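Local coordinates for protein paenibacillus xanthan lyase (Paenibacillus, PDB 6F2P) that cleaves the polysaccharide xanthan as a lyase, probably by beta-elimination as in other members of polysaccharide lyase family 8, and binds several calcium ions, at residues A[72-77]-A[135-140]; A[43-48]-A[98-103]. All blocks are in the same frame, centred on the assembly; numbering follows the deposited sequence.

Contact 1: residues A[72-77]-A[135-140]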
loop_
_atom_site.group_PDB
_atom_site.type_symbol
_atom_site.label_atom_id
_atom_site.label_comp_id
_atom_site.label_asym_id
_atom_site.label_seq_id
_atom_site.Cartn_x
_atom_site.Cartn_y
_atom_site.Cartn_z
ATOM N N THR A 72 37.226 -14.346 9.648
ATOM C CA THR A 72 37.626 -14.004 11.011
ATOM C C THR A 72 39.104 -13.661 11.064
ATOM O O THR A 72 39.501 -12.654 11.665
ATOM C CB THR A 72 37.345 -15.153 11.985
ATOM O OG1 THR A 72 36.011 -15.620 11.782
ATOM C CG2 THR A 72 37.485 -14.686 13.416
ATOM N N THR A 73 39.913 -14.496 10.418
ATOM C CA THR A 73 41.349 -14.289 10.386
ATOM C C THR A 73 41.670 -12.938 9.762
ATOM O O THR A 73 42.426 -12.145 10.342
ATOM C CB THR A 73 42.064 -15.407 9.598
ATOM O OG1 THR A 73 41.817 -16.675 10.221
ATOM C CG2 THR A 73 43.554 -15.149 9.544
ATOM N N TYR A 74 41.082 -12.669 8.590
ATOM C CA TYR A 74 41.373 -11.430 7.870
ATOM C C TYR A 74 40.848 -10.204 8.602
ATOM O O TYR A 74 41.444 -9.134 8.520
ATOM C CB TYR A 74 40.838 -11.461 6.445
ATOM C CG TYR A 74 41.708 -12.215 5.468
ATOM C CD1 TYR A 74 43.063 -11.939 5.350
ATOM C CD2 TYR A 74 41.171 -13.206 4.658
ATOM C CE1 TYR A 74 43.865 -12.639 4.445
ATOM C CE2 TYR A 74 41.957 -13.904 3.758
ATOM C CZ TYR A 74 43.300 -13.620 3.657
ATOM O OH TYR A 74 44.071 -14.322 2.757
ATOM N N ARG A 75 39.743 -10.344 9.326
ATOM C CA ARG A 75 39.274 -9.217 10.130
ATOM C C ARG A 75 40.258 -8.915 11.259
ATOM O O ARG A 75 40.568 -7.748 11.528
ATOM C CB ARG A 75 37.856 -9.445 10.661
ATOM C CG ARG A 75 36.824 -9.511 9.557
ATOM C CD ARG A 75 35.384 -9.561 10.044
ATOM N NE ARG A 75 34.481 -9.321 8.919
ATOM C CZ ARG A 75 33.153 -9.303 8.993
ATOM N NH1 ARG A 75 32.547 -9.517 10.154
ATOM N NH2 ARG A 75 32.432 -9.068 7.898
ATOM N N HIS A 76 40.760 -9.965 11.906
ATOM C CA HIS A 76 41.773 -9.797 12.945
ATOM C C HIS A 76 42.999 -9.084 12.384
ATOM O O HIS A 76 43.453 -8.088 12.961
ATOM C CB HIS A 76 42.164 -11.137 13.554
ATOM C CG HIS A 76 41.077 -11.774 14.353
ATOM N ND1 HIS A 76 39.917 -11.111 14.687
ATOM C CD2 HIS A 76 40.967 -13.015 14.888
ATOM C CE1 HIS A 76 39.134 -11.920 15.391
ATOM N NE2 HIS A 76 39.757 -13.077 15.524
ATOM N N LEU A 77 43.516 -9.587 11.259
ATOM C CA LEU A 77 44.605 -8.923 10.534
ATOM C C LEU A 77 44.278 -7.470 10.173
ATOM O O LEU A 77 45.119 -6.579 10.318
ATOM C CB LEU A 77 44.978 -9.703 9.274
ATOM C CG LEU A 77 45.737 -11.005 9.518
ATOM C CD1 LEU A 77 45.833 -11.818 8.244
ATOM C CD2 LEU A 77 47.127 -10.714 10.079
ATOM N N ASN A 135 41.000 -6.936 0.953
ATOM C CA ASN A 135 41.071 -5.662 0.238
ATOM C C ASN A 135 41.441 -4.521 1.169
ATOM O O ASN A 135 42.268 -3.671 0.847
ATOM C CB ASN A 135 39.736 -5.323 -0.424
ATOM C CG ASN A 135 39.604 -5.918 -1.797
ATOM O OD1 ASN A 135 40.607 -6.206 -2.455
ATOM N ND2 ASN A 135 38.358 -6.110 -2.249
ATOM N N ASP A 136 40.813 -4.504 2.335
ATOM C CA ASP A 136 41.027 -3.421 3.275
ATOM C C ASP A 136 42.439 -3.446 3.853
ATOM O O ASP A 136 43.094 -2.408 3.937
ATOM C CB ASP A 136 39.965 -3.456 4.374
ATOM C CG ASP A 136 38.578 -3.133 3.847
ATOM O OD1 ASP A 136 38.452 -2.841 2.634
ATOM O OD2 ASP A 136 37.620 -3.155 4.645
ATOM N N ILE A 137 42.904 -4.634 4.236
ATOM C CA ILE A 137 44.264 -4.800 4.714
ATOM C C ILE A 137 45.248 -4.273 3.685
ATOM O O ILE A 137 46.068 -3.403 3.991
ATOM C CB ILE A 137 44.589 -6.270 4.994
ATOM C CG1 ILE A 137 43.729 -6.783 6.146
ATOM C CG2 ILE A 137 46.085 -6.443 5.310
ATOM C CD1 ILE A 137 43.707 -8.283 6.252
ATOM N N VAL A 138 45.147 -4.790 2.465
ATOM C CA VAL A 138 46.026 -4.375 1.383
ATOM C C VAL A 138 45.964 -2.865 1.143
ATOM O O VAL A 138 46.973 -2.243 0.822
ATOM C CB VAL A 138 45.712 -5.136 0.087
ATOM C CG1 VAL A 138 46.532 -4.588 -1.074
ATOM C CG2 VAL A 138 45.987 -6.627 0.282
ATOM N N ALA A 139 44.794 -2.267 1.319
ATOM C CA ALA A 139 44.679 -0.824 1.132
ATOM C C ALA A 139 45.563 -0.088 2.137
ATOM O O ALA A 139 46.317 0.818 1.776
ATOM C CB ALA A 139 43.225 -0.374 1.246
ATOM N N LEU A 140 45.486 -0.503 3.394
ATOM C CA LEU A 140 46.262 0.128 4.451
ATOM C C LEU A 140 47.761 -0.138 4.311
ATOM O O LEU A 140 48.579 0.743 4.555
ATOM C CB LEU A 140 45.785 -0.371 5.815
ATOM C CG LEU A 140 44.329 -0.093 6.176
ATOM C CD1 LEU A 140 43.965 -0.781 7.476
ATOM C CD2 LEU A 140 44.076 1.409 6.275
#
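Ile-137 turns CG1 beside its backbone N (chi1 -65°) and keeps CD1 extended beyond it (chi2 165°), which carries this methyl across to Tyr-74 and Leu-77. The contact is helix-to-helix packing in the N-terminal alpha-helical domain of a family 8 polysaccharide lyase. It joins helix 68-85 to helix 123-141. The backbones are nearest at Leu-77 and Ile-137, whose CA atoms are 7.1 Å apart. All three touching residues are buried, and no hydrogen bond links the two segments. Ile-137 points toward helix 68-85 and makes every touch from the 135-140 side. Its CD1 lies 3.8 Å from Tyr-74 CD1. The methyl meets the ring obliquely, and the two side chains cross at about a right angle. The same methyl also rests against Tyr-74 O. Leu-105 of helix 95-111 touches both Ile-137 and Tyr-74, and Phe-113 packs edge-to-face with the tyrosine ring. Replacing Ile-137 by alanine removes CG1, CG2 and CD1, and would probably open a gap between the helices and leave the Tyr-74 ring without this apolar neighbour. On the Leu-77 side the touch is made by the first side-chain carbon, with CB 3.6 Å from Ile-137 CD1.

Contact 2: residues A[43-48]-A[98-103]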
loop_
_atom_site.group_PDB
_atom_site.type_symbol
_atom_site.label_atom_id
_atom_site.label_comp_id
_atom_site.label_asym_id
_atom_site.label_seq_id
_atom_site.Cartn_x
_atom_site.Cartn_y
_atom_site.Cartn_z
ATOM N N GLY A 43 45.048 -6.615 21.317
ATOM C CA GLY A 43 44.346 -7.837 21.657
ATOM C C GLY A 43 44.639 -9.006 20.723
ATOM O O GLY A 43 45.073 -10.086 21.159
ATOM N N TYR A 44 44.397 -8.795 19.434
ATOM C CA TYR A 44 44.554 -9.864 18.458
ATOM C C TYR A 44 46.020 -10.149 18.193
ATOM O O TYR A 44 46.374 -11.254 17.779
ATOM C CB TYR A 44 43.814 -9.524 17.162
ATOM C CG TYR A 44 42.312 -9.534 17.337
ATOM C CD1 TYR A 44 41.675 -10.632 17.893
ATOM C CD2 TYR A 44 41.532 -8.444 16.961
ATOM C CE1 TYR A 44 40.312 -10.650 18.069
ATOM C CE2 TYR A 44 40.159 -8.459 17.130
ATOM C CZ TYR A 44 39.557 -9.567 17.687
ATOM O OH TYR A 44 38.196 -9.609 17.866
ATOM N N TRP A 45 46.871 -9.153 18.426
ATOM C CA TRP A 45 48.309 -9.344 18.269
ATOM C C TRP A 45 48.781 -10.296 19.375
ATOM O O TRP A 45 49.576 -11.217 19.148
ATOM C CB TRP A 45 49.046 -8.004 18.356
ATOM C CG TRP A 45 50.469 -8.073 17.894
ATOM C CD1 TRP A 45 51.055 -9.082 17.182
ATOM C CD2 TRP A 45 51.489 -7.090 18.108
ATOM N NE1 TRP A 45 52.376 -8.787 16.938
ATOM C CE2 TRP A 45 52.668 -7.569 17.497
ATOM C CE3 TRP A 45 51.521 -5.854 18.756
ATOM C CZ2 TRP A 45 53.869 -6.854 17.519
ATOM C CZ3 TRP A 45 52.717 -5.147 18.779
ATOM C CH2 TRP A 45 53.874 -5.652 18.166
ATOM N N ASP A 46 48.257 -10.067 20.572
ATOM C CA ASP A 46 48.593 -10.869 21.727
ATOM C C ASP A 46 48.146 -12.309 21.554
ATOM O O ASP A 46 48.877 -13.224 21.906
ATOM C CB ASP A 46 47.976 -10.261 22.990
ATOM C CG ASP A 46 48.707 -9.011 23.448
ATOM O OD1 ASP A 46 49.830 -8.759 22.943
ATOM O OD2 ASP A 46 48.167 -8.285 24.310
ATOM N N SER A 47 46.951 -12.516 21.013
ATOM C CA SER A 47 46.420 -13.870 20.874
ATOM C C SER A 47 46.887 -14.554 19.601
ATOM O O SER A 47 46.558 -15.707 19.363
ATOM C CB SER A 47 44.897 -13.861 20.909
ATOM O OG SER A 47 44.375 -12.966 19.941
ATOM N N MET A 48 47.653 -13.850 18.779
ATOM C CA MET A 48 48.039 -14.401 17.490
ATOM C C MET A 48 49.025 -15.570 17.612
ATOM O O MET A 48 49.949 -15.547 18.423
ATOM C CB MET A 48 48.617 -13.311 16.580
ATOM C CG MET A 48 48.889 -13.789 15.156
ATOM S SD MET A 48 49.529 -12.513 14.057
ATOM C CE MET A 48 49.525 -13.381 12.495
ATOM N N LYS A 98 54.003 -4.699 11.964
ATOM C CA LYS A 98 54.091 -4.788 10.506
ATOM C C LYS A 98 54.509 -6.188 10.057
ATOM O O LYS A 98 53.841 -6.811 9.227
ATOM C CB LYS A 98 55.075 -3.743 9.965
ATOM C CG LYS A 98 55.407 -3.880 8.475
ATOM C CD LYS A 98 56.336 -2.757 8.004
ATOM C CE LYS A 98 57.663 -3.297 7.462
ATOM N NZ LYS A 98 57.662 -3.479 5.975
ATOM N N ALA A 99 55.602 -6.683 10.628
ATOM C CA ALA A 99 56.134 -7.988 10.251
ATOM C C ALA A 99 55.130 -9.098 10.513
ATOM O O ALA A 99 54.986 -10.013 9.705
ATOM C CB ALA A 99 57.445 -8.264 10.977
ATOM N N ASP A 100 54.434 -9.016 11.643
ATOM C CA ASP A 100 53.476 -10.054 12.004
ATOM C C ASP A 100 52.244 -10.025 11.105
ATOM O O ASP A 100 51.711 -11.075 10.727
ATOM C CB ASP A 100 53.097 -9.961 13.482
ATOM C CG ASP A 100 54.142 -10.603 14.387
ATOM O OD1 ASP A 100 54.868 -11.496 13.900
ATOM O OD2 ASP A 100 54.238 -10.214 15.574
ATOM N N ILE A 101 51.814 -8.818 10.748
ATOM C CA ILE A 101 50.728 -8.661 9.803
ATOM C C ILE A 101 51.090 -9.301 8.473
ATOM O O ILE A 101 50.342 -10.129 7.945
ATOM C CB ILE A 101 50.390 -7.192 9.577
ATOM C CG1 ILE A 101 49.832 -6.588 10.861
ATOM C CG2 ILE A 101 49.371 -7.059 8.475
ATOM C CD1 ILE A 101 49.705 -5.104 10.811
ATOM N N ILE A 102 52.254 -8.943 7.946
ATOM C CA ILE A 102 52.637 -9.380 6.607
ATOM C C ILE A 102 52.880 -10.882 6.530
ATOM O O ILE A 102 52.487 -11.538 5.552
ATOM C CB ILE A 102 53.856 -8.611 6.091
ATOM C CG1 ILE A 102 53.520 -7.118 6.013
ATOM C CG2 ILE A 102 54.295 -9.160 4.743
ATOM C CD1 ILE A 102 54.515 -6.293 5.246
ATOM N N SER A 103 53.512 -11.425 7.570
ATOM C CA SER A 103 53.743 -12.863 7.658
ATOM C C SER A 103 52.403 -13.590 7.693
ATOM O O SER A 103 52.231 -14.632 7.052
ATOM C CB SER A 103 54.554 -13.194 8.902
ATOM O OG SER A 103 54.546 -14.591 9.154
#
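Trp-45 and Asp-100 meet through one nearly straight hydrogen bond, from NE1 of the indole to OD2 of the carboxylate. The distance between NE1 of Trp-45 and OD2 of Asp-100 is 2.7 Å, and the angle at the hydrogen is 174°. OD2 sits at the ring edge, in the indole plane, and accepts through its anti lone pair. The carboxylate plane is turned 68° from the ring. Trp-45 reaches over because its CG is anti to the backbone N (chi1 -167°). The contact ties the end of helix 28-46 and the turn after it to helix 95-111 in the alpha-helical domain. Met-48 makes the buried part. It starts toward helix 95-111, and its extended chain brings CE to 3.6 Å from Asp-100 O. Trp-45 and Asp-100, by contrast, are both partly exposed, although the bond between them is short and straight. A 2-methyl-2,4-pentanediol molecule lies near the Asp-100 side chain and a Bis-Tris buffer molecule near that of Trp-45, both probably from the crystallisation liquor. Lys-50 touches the Asp-100 side chain, and its NZ hydrogen-bonds to Trp-45 O and Met-48 O. The N-H donor, and perhaps the charge of Lys-50, would probably favour the ionised form of Asp-100, pairing a charged carboxylate with a polar ring edge.

In the fold
Contacts 1 and 2 sit side by side in the helical domain, with centres about 11 Å apart. Their segments alternate along the chain. Helix 68-85 lies in contact 1 and also touches both segments of contact 2, through His-76 on Tyr-44 and Met-80 on Trp-45 and Ile-101. The rings of His-76 and Tyr-44 stack, and Leu-77 CD2 is 3.9 Å from Ile-101 O. The two small molecules from the crystallisation liquor lie at contact 2. Both contacts are peripheral, with centres about 44 Å and 53 Å from the centre of the chain. Neither includes a residue of the seen calcium sites.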